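Local coordinates for protein probable dipeptidase (Pseudomonas aeruginosa, PDB 3B40) that probably hydrolyses dipeptides as a metal-dependent dipeptidase of the membrane dipeptidase (M19) family, which is built on a TIM-barrel fold, at residues R28-L33 with F360-G365; G114-P119 with R402-V407; G189-L194 with S212-K217; A239-K244 with L271-K276. The protein carries 11 engineered substitutions. All coordinates share one frame; numbering follows the deposited sequence. Where two conformers were deposited one is given.

Contact 1 of 4, residues R28-L33 with F360-G365. Engineered in segment 28-33: Val31 (natural residue Ile), Leu33 (natural residue Pro).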
# COMPACT_ATOMS: atom_id res chain seq x y z
N ARG A 28 -5.03 -0.12 1.70
CA ARG A 28 -3.81 0.64 2.02
C ARG A 28 -4.02 2.14 2.28
O ARG A 28 -4.10 2.95 1.37
CB ARG A 28 -2.73 0.39 0.95
CG ARG A 28 -1.46 1.21 1.13
CD ARG A 28 -0.56 0.59 2.17
NE ARG A 28 0.71 1.32 2.24
CZ ARG A 28 1.26 1.77 3.37
NH1 ARG A 28 0.65 1.56 4.56
NH2 ARG A 28 2.40 2.44 3.30
N ILE A 29 -4.15 2.47 3.56
CA ILE A 29 -4.13 3.84 4.06
C ILE A 29 -3.13 3.93 5.21
O ILE A 29 -3.05 3.06 6.08
CB ILE A 29 -5.55 4.33 4.52
CG1 ILE A 29 -6.56 4.15 3.39
CG2 ILE A 29 -5.49 5.83 5.04
CD1 ILE A 29 -8.00 4.54 3.73
N THR A 30 -2.32 4.98 5.15
CA THR A 30 -1.29 5.17 6.15
C THR A 30 -1.90 5.89 7.33
O THR A 30 -2.75 6.78 7.16
CB THR A 30 -0.10 5.98 5.57
OG1 THR A 30 0.59 5.16 4.66
CG2 THR A 30 0.87 6.46 6.66
N VAL A 31 -1.46 5.50 8.52
CA VAL A 31 -1.78 6.23 9.77
C VAL A 31 -0.67 7.28 10.03
O VAL A 31 0.49 6.90 10.28
CB VAL A 31 -1.85 5.24 10.99
CG1 VAL A 31 -2.30 5.96 12.29
CG2 VAL A 31 -2.72 4.03 10.69
N PRO A 32 -1.03 8.59 9.99
CA PRO A 32 -0.11 9.70 10.33
C PRO A 32 0.23 9.61 11.81
O PRO A 32 -0.65 9.31 12.64
CB PRO A 32 -0.96 10.96 10.06
CG PRO A 32 -2.06 10.48 9.11
CD PRO A 32 -2.36 9.10 9.63
N LEU A 33 1.49 9.84 12.16
CA LEU A 33 1.89 9.69 13.56
C LEU A 33 1.14 10.64 14.54
O LEU A 33 1.10 10.39 15.74
CB LEU A 33 3.41 9.86 13.69
CG LEU A 33 4.15 8.66 13.10
CD1 LEU A 33 5.60 9.01 12.72
CD2 LEU A 33 4.08 7.50 14.09
N PHE A 360 -3.55 6.28 0.33
CA PHE A 360 -3.86 7.55 0.98
C PHE A 360 -2.88 7.79 2.12
O PHE A 360 -2.44 6.86 2.78
CB PHE A 360 -5.33 7.61 1.46
CG PHE A 360 -6.37 7.93 0.36
CD1 PHE A 360 -6.05 8.77 -0.72
CD2 PHE A 360 -7.65 7.38 0.42
CE1 PHE A 360 -6.98 9.04 -1.72
CE2 PHE A 360 -8.59 7.66 -0.56
CZ PHE A 360 -8.25 8.47 -1.65
N ASN A 361 -2.57 9.07 2.37
CA ASN A 361 -1.62 9.51 3.42
C ASN A 361 -0.16 9.06 3.20
O ASN A 361 0.68 9.29 4.06
CB ASN A 361 -2.08 9.17 4.87
CG ASN A 361 -3.35 9.91 5.29
OD1 ASN A 361 -3.64 11.05 4.85
ND2 ASN A 361 -4.12 9.26 6.14
N ASP A 362 0.15 8.43 2.07
CA ASP A 362 1.54 8.25 1.69
C ASP A 362 1.71 8.60 0.21
O ASP A 362 2.49 7.98 -0.48
CB ASP A 362 2.08 6.84 2.05
CG ASP A 362 3.63 6.76 2.06
OD1 ASP A 362 4.32 7.78 2.27
OD2 ASP A 362 4.18 5.65 1.85
N GLY A 363 0.94 9.59 -0.28
CA GLY A 363 1.10 10.10 -1.66
C GLY A 363 0.07 9.66 -2.69
O GLY A 363 0.09 10.15 -3.82
N GLY A 364 -0.83 8.75 -2.31
CA GLY A 364 -1.82 8.22 -3.21
C GLY A 364 -3.04 9.12 -3.36
O GLY A 364 -3.20 10.12 -2.65
N GLY A 365 -3.94 8.72 -4.24
CA GLY A 365 -5.07 9.56 -4.63
C GLY A 365 -4.83 9.94 -6.06
O GLY A 365 -3.69 10.23 -6.46
O HOH W 1 3.21 2.75 0.45
O HOH W 2 4.23 4.24 4.75
O HOH W 3 -0.62 4.59 2.34
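Thr30 and Asn361 meet backbone to side chain at the tight end of this contact. Thr30 N donates a nearly straight hydrogen bond to Phe360 O (3.0 Å), and one residue further on Asn361 ND2 donates to Thr30 O (3.0 Å), the acceptor close to the amide plane of Asn361 and the donor nearly along the C=O axis of Thr30. Asn361 CG, beside the backbone N (chi1 -65°), carries the amide whose ND2 also packs against Pro32 CG (3.8 Å). Next to this, the Ile29 and Phe360 side chains run alongside each other in the same direction, with Ile29 CG2 4.0 Å from Phe360 CB; Trp369 meets the Phe360 ring edge-to-face.

The other side is wet. Arg28 NH2 and Asp362 OD2 form only a long salt bridge (3.9 Å), the guanidinium and carboxylate planes 75° apart, and two waters in the guanidinium plane span the pair, each accepting from NH2 and weakly donating to OD2. A third water, over the guanidinium face, accepts from Thr30 OG1 (2.7 Å) and donates to Phe360 O, which thus has two donors. Asp362 OD2 also bonds to Tyr165. At the C-terminal end of barrel strand 25-29, where TIM barrels carry their active sites, one backbone bond and one amide-to-backbone bond join the loops directly, whereas the charged pair is coupled largely through water, so its attraction is probably screened.

Contact 2 of 4, residues G114-P119 with R402-V407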
# COMPACT_ATOMS: atom_id res chain seq x y z
N GLY A 114 -14.53 -0.06 14.88
CA GLY A 114 -13.97 -1.28 15.49
C GLY A 114 -12.78 -1.85 14.71
O GLY A 114 -12.54 -1.48 13.57
N ILE A 115 -12.07 -2.80 15.30
CA ILE A 115 -11.04 -3.55 14.58
C ILE A 115 -11.59 -4.93 14.22
O ILE A 115 -12.14 -5.62 15.08
CB ILE A 115 -9.72 -3.64 15.38
CG1 ILE A 115 -9.17 -2.24 15.64
CG2 ILE A 115 -8.65 -4.45 14.61
CD1 ILE A 115 -8.00 -2.19 16.69
N ALA A 116 -11.49 -5.29 12.95
CA ALA A 116 -11.88 -6.61 12.45
C ALA A 116 -10.73 -7.63 12.54
O ALA A 116 -9.64 -7.40 12.00
CB ALA A 116 -12.33 -6.48 11.01
N TYR A 117 -10.98 -8.74 13.23
CA TYR A 117 -10.01 -9.81 13.37
C TYR A 117 -10.25 -10.96 12.40
O TYR A 117 -9.47 -11.91 12.37
CB TYR A 117 -9.92 -10.31 14.83
CG TYR A 117 -9.65 -9.17 15.78
CD1 TYR A 117 -8.38 -8.60 15.85
CD2 TYR A 117 -10.67 -8.62 16.56
CE1 TYR A 117 -8.12 -7.52 16.69
CE2 TYR A 117 -10.41 -7.53 17.42
CZ TYR A 117 -9.14 -7.01 17.47
OH TYR A 117 -8.83 -5.95 18.29
N SER A 118 -11.29 -10.82 11.56
CA SER A 118 -11.63 -11.80 10.53
C SER A 118 -12.59 -11.17 9.51
O SER A 118 -13.18 -10.12 9.76
CB SER A 118 -12.31 -13.01 11.18
OG SER A 118 -13.53 -12.60 11.78
N PRO A 119 -12.76 -11.82 8.34
CA PRO A 119 -13.76 -11.27 7.40
C PRO A 119 -15.17 -11.24 8.02
O PRO A 119 -15.94 -10.31 7.74
CB PRO A 119 -13.65 -12.19 6.19
CG PRO A 119 -12.87 -13.38 6.63
CD PRO A 119 -12.08 -13.01 7.81
N ARG A 402 -12.78 -12.95 0.75
CA ARG A 402 -12.70 -14.41 0.44
C ARG A 402 -11.29 -14.91 0.75
O ARG A 402 -11.09 -15.90 1.48
CB ARG A 402 -13.00 -14.69 -1.04
CG ARG A 402 -12.90 -16.21 -1.49
CD ARG A 402 -12.65 -16.35 -3.00
NE ARG A 402 -11.31 -15.87 -3.40
CZ ARG A 402 -11.05 -14.87 -4.26
NH1 ARG A 402 -9.79 -14.55 -4.53
NH2 ARG A 402 -12.04 -14.18 -4.84
N ALA A 403 -10.31 -14.23 0.18
CA ALA A 403 -8.90 -14.65 0.36
C ALA A 403 -8.52 -14.63 1.84
O ALA A 403 -7.83 -15.53 2.32
CB ALA A 403 -7.97 -13.74 -0.45
N TRP A 404 -8.95 -13.60 2.56
CA TRP A 404 -8.70 -13.50 3.99
C TRP A 404 -9.27 -14.71 4.71
O TRP A 404 -8.62 -15.28 5.59
CB TRP A 404 -9.27 -12.19 4.56
CG TRP A 404 -8.98 -11.83 5.99
CD1 TRP A 404 -8.13 -12.45 6.87
CD2 TRP A 404 -9.53 -10.70 6.70
NE1 TRP A 404 -8.15 -11.81 8.09
CE2 TRP A 404 -8.99 -10.72 8.01
CE3 TRP A 404 -10.44 -9.69 6.36
CZ2 TRP A 404 -9.33 -9.77 8.98
CZ3 TRP A 404 -10.78 -8.72 7.34
CH2 TRP A 404 -10.23 -8.79 8.63
N GLY A 405 -10.50 -15.11 4.36
CA GLY A 405 -11.08 -16.27 4.99
C GLY A 405 -10.26 -17.52 4.75
O GLY A 405 -10.09 -18.33 5.66
N GLU A 406 -9.78 -17.69 3.51
CA GLU A 406 -8.98 -18.89 3.14
C GLU A 406 -7.64 -18.96 3.87
O GLU A 406 -7.24 -20.01 4.38
CB GLU A 406 -8.79 -18.97 1.61
CG GLU A 406 -10.04 -19.45 0.90
CD GLU A 406 -10.52 -20.82 1.44
OE1 GLU A 406 -9.68 -21.76 1.50
OE2 GLU A 406 -11.73 -20.93 1.83
N VAL A 407 -6.94 -17.83 3.93
CA VAL A 407 -5.77 -17.67 4.79
C VAL A 407 -5.98 -18.12 6.26
O VAL A 407 -5.18 -18.89 6.82
CB VAL A 407 -5.28 -16.18 4.80
CG1 VAL A 407 -4.22 -15.99 5.89
CG2 VAL A 407 -4.76 -15.82 3.46
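Trp404 lays one face of its indole against Ser118 and Pro119. Pro119 CD stands above the five-membered ring, 3.7 Å from its centroid and 14° off the normal, a CH-pi contact. Toward the rim of the six-membered ring the same face takes the Ser118-Pro119 peptide, with Ser118 O 3.4 Å from Trp404 CH2; Ser118 N comes to 3.4 Å from Trp404 CZ2, past the rim. Ala116 closes the far end, its carbonyl O lying at the ring edge, in plane, and its CB reaching 3.9 Å from Trp404 CH2. Trp404 CG is anti to the backbone N (chi1 -173°), which starts the indole out from the helix toward the turn. On the helix itself Gly405 takes the other end of the proline ring, Pro119 CG resting 3.7 Å from Gly405 N.

The contact is thus one of shape, an aromatic plate packed against a proline and a peptide group. Ser118 is the N-cap of helix 119-127, its OG bonded to Asp121 N, while Tyr117 O is held by Gln408 and Arg159. Strand 113-115 leads into this turn and pairs with strand 131-138, whose Val134 also touches the indole, and the C-terminal helix 389-409, which carries Trp404, is thereby packed against both the start of helix 119-127 and the neighbouring sheet.

Contact 3 of 4, residues G189-L194 with S212-K217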
# COMPACT_ATOMS: atom_id res chain seq x y z
N GLY A 189 19.20 -12.07 -2.61
CA GLY A 189 18.64 -13.00 -3.60
C GLY A 189 17.15 -13.33 -3.41
O GLY A 189 16.65 -14.36 -3.89
N GLY A 190 16.41 -12.43 -2.76
CA GLY A 190 14.97 -12.64 -2.51
C GLY A 190 14.73 -12.55 -1.01
O GLY A 190 14.87 -11.46 -0.44
N LEU A 191 14.44 -13.70 -0.38
CA LEU A 191 14.37 -13.83 1.09
C LEU A 191 15.65 -14.39 1.76
O LEU A 191 16.34 -15.24 1.18
CB LEU A 191 13.20 -14.71 1.48
CG LEU A 191 11.83 -14.35 0.89
CD1 LEU A 191 10.89 -15.46 1.22
CD2 LEU A 191 11.30 -13.05 1.48
N SER A 192 15.94 -13.93 2.98
CA SER A 192 16.99 -14.53 3.81
C SER A 192 16.42 -15.83 4.38
O SER A 192 15.21 -16.10 4.24
CB SER A 192 17.41 -13.58 4.93
OG SER A 192 16.37 -13.36 5.89
N PRO A 193 17.27 -16.65 5.02
CA PRO A 193 16.72 -17.82 5.73
C PRO A 193 15.61 -17.47 6.76
O PRO A 193 14.61 -18.17 6.86
CB PRO A 193 17.96 -18.44 6.37
CG PRO A 193 19.06 -18.09 5.36
CD PRO A 193 18.75 -16.65 5.08
N LEU A 194 15.78 -16.37 7.51
CA LEU A 194 14.74 -15.96 8.45
C LEU A 194 13.46 -15.47 7.73
O LEU A 194 12.34 -15.77 8.18
CB LEU A 194 15.29 -14.96 9.48
CG LEU A 194 15.74 -15.46 10.87
CD1 LEU A 194 16.64 -16.68 10.85
CD2 LEU A 194 16.42 -14.34 11.67
N SER A 212 3.27 -6.51 -1.87
CA SER A 212 3.53 -5.17 -2.43
C SER A 212 4.82 -4.64 -1.80
O SER A 212 4.99 -4.80 -0.60
CB SER A 212 2.36 -4.21 -2.15
OG SER A 212 1.27 -4.49 -3.02
N GLN A 213 5.71 -4.05 -2.61
CA GLN A 213 6.99 -3.42 -2.19
C GLN A 213 8.21 -4.38 -2.23
O GLN A 213 9.36 -3.93 -2.25
CB GLN A 213 6.89 -2.74 -0.81
CG GLN A 213 5.74 -1.68 -0.60
CD GLN A 213 6.14 -0.23 -0.75
OE1 GLN A 213 7.31 0.08 -1.02
NE2 GLN A 213 5.16 0.70 -0.56
N MET A 214 7.95 -5.68 -2.19
CA MET A 214 8.97 -6.73 -2.19
C MET A 214 9.60 -6.86 -3.58
O MET A 214 8.92 -6.70 -4.58
CB MET A 214 8.30 -8.07 -1.82
CG MET A 214 7.87 -8.18 -0.32
SD MET A 214 7.12 -9.76 0.21
CE MET A 214 8.53 -10.82 0.39
N SER A 215 10.90 -7.18 -3.64
CA SER A 215 11.57 -7.48 -4.90
C SER A 215 10.88 -8.66 -5.62
O SER A 215 10.10 -9.43 -5.01
CB SER A 215 13.06 -7.79 -4.65
OG SER A 215 13.20 -9.12 -4.23
N THR A 216 11.14 -8.79 -6.92
CA THR A 216 10.58 -9.89 -7.71
C THR A 216 10.99 -11.27 -7.24
O THR A 216 10.14 -12.16 -7.13
CB THR A 216 10.89 -9.72 -9.20
OG1 THR A 216 10.20 -8.55 -9.66
CG2 THR A 216 10.39 -10.96 -10.02
N LYS A 217 12.27 -11.44 -6.93
CA LYS A 217 12.74 -12.72 -6.39
C LYS A 217 12.13 -13.09 -5.05
O LYS A 217 11.90 -14.27 -4.79
CB LYS A 217 14.26 -12.74 -6.27
CG LYS A 217 14.96 -12.90 -7.62
CD LYS A 217 16.46 -12.60 -7.46
CE LYS A 217 17.14 -12.44 -8.83
NZ LYS A 217 16.93 -13.66 -9.67
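Gly189 O accepts a hydrogen bond from Gln221 NE2 and is covered by Lys217, with Lys217 CB 3.7 Å and Lys217 CD 4.0 Å from Gly189 O. The other end of the same amide, Gln221 OE1, accepts from Leu191 N, while Gly190 N is held by Asp173, so three successive residues of the turn have backbone polar atoms engaged. At the phi 124°, psi -109° of Gly190 a CB would run into the carbonyl O of Gly189 and would also lie only 3.1 Å from Lys217 O; the absence of a side chain permits Gly190 CA to come within 3.8 Å of Lys217 CB.

Both segments are loops leading into helices of the TIM barrel. Segment 189-194 runs into helix 193-205, with Ser192 as N-cap, and segment 212-217 follows strand 208-210 and enters helix 216-225, with Ser215 as N-cap, in two consecutive beta-alpha units.

On the apolar side Leu191 and Met214 meet obliquely through single methyl groups, Leu191 CD2 lying 3.7 Å from Met214 CE. The Met214 chain turns at its last torsion (chi3 78°), which places CE against the leucine. The two side chains then reach helix 216-225 at different points, Leu191 on Ala218 and Met214 on Val222.

Contact 4 of 4, residues A239-K244 with L271-K276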
# COMPACT_ATOMS: atom_id res chain seq x y z
N ALA A 239 2.61 -2.88 -17.31
CA ALA A 239 2.07 -2.55 -18.62
C ALA A 239 1.68 -1.07 -18.71
O ALA A 239 1.71 -0.50 -19.76
CB ALA A 239 0.89 -3.40 -18.93
N LEU A 240 1.32 -0.48 -17.57
CA LEU A 240 1.07 0.96 -17.49
C LEU A 240 2.32 1.81 -17.30
O LEU A 240 2.52 2.78 -18.02
CB LEU A 240 0.03 1.29 -16.41
CG LEU A 240 -1.39 0.89 -16.91
CD1 LEU A 240 -1.68 -0.60 -16.63
CD2 LEU A 240 -2.47 1.81 -16.33
N VAL A 241 3.14 1.46 -16.33
CA VAL A 241 4.38 2.20 -16.05
C VAL A 241 5.38 1.10 -15.74
O VAL A 241 5.15 0.21 -14.88
CB VAL A 241 4.24 3.19 -14.88
CG1 VAL A 241 5.60 3.88 -14.57
CG2 VAL A 241 3.16 4.25 -15.18
N ASP A 242 6.46 1.13 -16.49
CA ASP A 242 7.44 0.07 -16.44
C ASP A 242 8.50 0.44 -15.40
O ASP A 242 9.56 0.96 -15.70
CB ASP A 242 8.01 -0.18 -17.85
CG ASP A 242 8.83 -1.46 -17.94
OD1 ASP A 242 8.68 -2.36 -17.09
OD2 ASP A 242 9.67 -1.53 -18.85
N ILE A 243 8.18 0.15 -14.14
CA ILE A 243 9.04 0.44 -13.02
C ILE A 243 9.06 -0.84 -12.18
O ILE A 243 8.10 -1.61 -12.23
CB ILE A 243 8.53 1.67 -12.17
CG1 ILE A 243 7.05 1.53 -11.80
CG2 ILE A 243 8.78 3.00 -12.91
CD1 ILE A 243 6.53 2.65 -10.77
N LYS A 244 10.14 -1.07 -11.46
CA LYS A 244 10.32 -2.27 -10.61
C LYS A 244 9.30 -2.38 -9.50
O LYS A 244 8.93 -3.50 -9.14
CB LYS A 244 11.75 -2.33 -10.06
CG LYS A 244 12.72 -2.52 -11.21
CD LYS A 244 14.17 -2.64 -10.85
CE LYS A 244 14.90 -2.76 -12.22
NZ LYS A 244 16.36 -3.02 -12.13
N LEU A 271 0.76 4.87 -12.43
CA LEU A 271 -0.36 4.69 -13.36
C LEU A 271 -0.17 5.44 -14.67
O LEU A 271 -0.67 5.01 -15.71
CB LEU A 271 -1.68 5.12 -12.72
CG LEU A 271 -2.17 4.34 -11.50
CD1 LEU A 271 -3.32 5.12 -10.81
CD2 LEU A 271 -2.59 2.91 -11.87
N ARG A 272 0.50 6.58 -14.60
CA ARG A 272 0.87 7.35 -15.79
C ARG A 272 2.38 7.63 -15.80
O ARG A 272 2.90 8.17 -14.82
CB ARG A 272 0.13 8.68 -15.78
CG ARG A 272 0.44 9.55 -16.98
CD ARG A 272 -0.15 10.94 -16.83
NE ARG A 272 -1.59 10.93 -17.05
CZ ARG A 272 -2.36 12.00 -16.92
NH1 ARG A 272 -1.82 13.15 -16.57
NH2 ARG A 272 -3.68 11.92 -17.13
N PRO A 273 3.09 7.27 -16.91
CA PRO A 273 4.51 7.61 -17.07
C PRO A 273 4.74 9.14 -17.02
O PRO A 273 3.91 9.88 -17.52
CB PRO A 273 4.87 7.07 -18.47
CG PRO A 273 3.75 6.18 -18.88
CD PRO A 273 2.54 6.51 -18.05
N LEU A 274 5.83 9.59 -16.41
CA LEU A 274 6.10 11.02 -16.28
C LEU A 274 6.13 11.69 -17.65
O LEU A 274 6.73 11.17 -18.60
CB LEU A 274 7.43 11.25 -15.55
CG LEU A 274 7.54 10.77 -14.10
CD1 LEU A 274 8.96 10.99 -13.57
CD2 LEU A 274 6.54 11.43 -13.16
N SER A 275 5.46 12.84 -17.74
CA SER A 275 5.42 13.65 -18.97
C SER A 275 6.79 14.21 -19.29
O SER A 275 7.63 14.38 -18.40
CB SER A 275 4.42 14.79 -18.82
OG SER A 275 4.82 15.68 -17.80
N LYS A 276 7.02 14.50 -20.57
CA LYS A 276 8.32 15.03 -21.02
C LYS A 276 8.81 16.29 -20.28
O LYS A 276 10.00 16.37 -19.92
CB LYS A 276 8.37 15.21 -22.55
CG LYS A 276 9.78 15.36 -23.11
CD LYS A 276 10.68 14.21 -22.63
CE LYS A 276 11.82 13.93 -23.60
NZ LYS A 276 12.99 14.81 -23.37
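Val241 presses a single methyl against bare backbone: its CG2 lies over the Arg272-Pro273 peptide, 3.5 Å from both Arg272 C and Pro273 N, with Leu271 C close behind at 3.6 Å. Pro273 CD, 3.7 Å away, adds the apolar side-chain partner of Val241 CG2. With CG2 anti to its own carbonyl carbon and beside the backbone N (chi1 177°), this is the branch of the valine that meets the peptide.

Leu240 makes the matching approach from its own side, with Leu240 CD2 3.7 Å from Leu271 O, while Leu240 O faces Pro273 CG at 3.7 Å. These loops follow neighbouring parallel strands of the barrel: segment 239-244 comes after strand 230-235, and the loop of 271-276 comes after strand 261-265 and the short helix 268-271. Leu240 and Leu271 each also touch Ala341 of helix 335-349.

Beyond Val241 the first loop tightens into an inverse gamma turn centred on Asp242, in which Ile243 N makes a weak hydrogen bond to Val241 O (3.1 Å); Asn246 ND2 is bonded to the same oxygen. Arg272 turns its CB away from 239-244, and its NH2 forms a salt bridge with Glu337 on helix 335-349.

In the fold
Contact 1 is the most central of the four, its centre about 8 Å from that of the chain, against 17 to 18 Å for the others. It brings the loop after the last strand, 354-357, to the C-terminal end of the first, 25-29, the end where TIM-barrel active sites are found, and the chain between its segments contains contacts 3 and 4 entire. Contacts 3 and 4 come within about 5 and 7 Å of contact 1 at their nearest atoms, whereas contacts 2 and 4 lie on opposite sides of the chain's centre, about 33 Å apart between centres. The residues that bind the calcium and cadmium ions, among them His14, Glu17 and Asp89, lie outside all these segments.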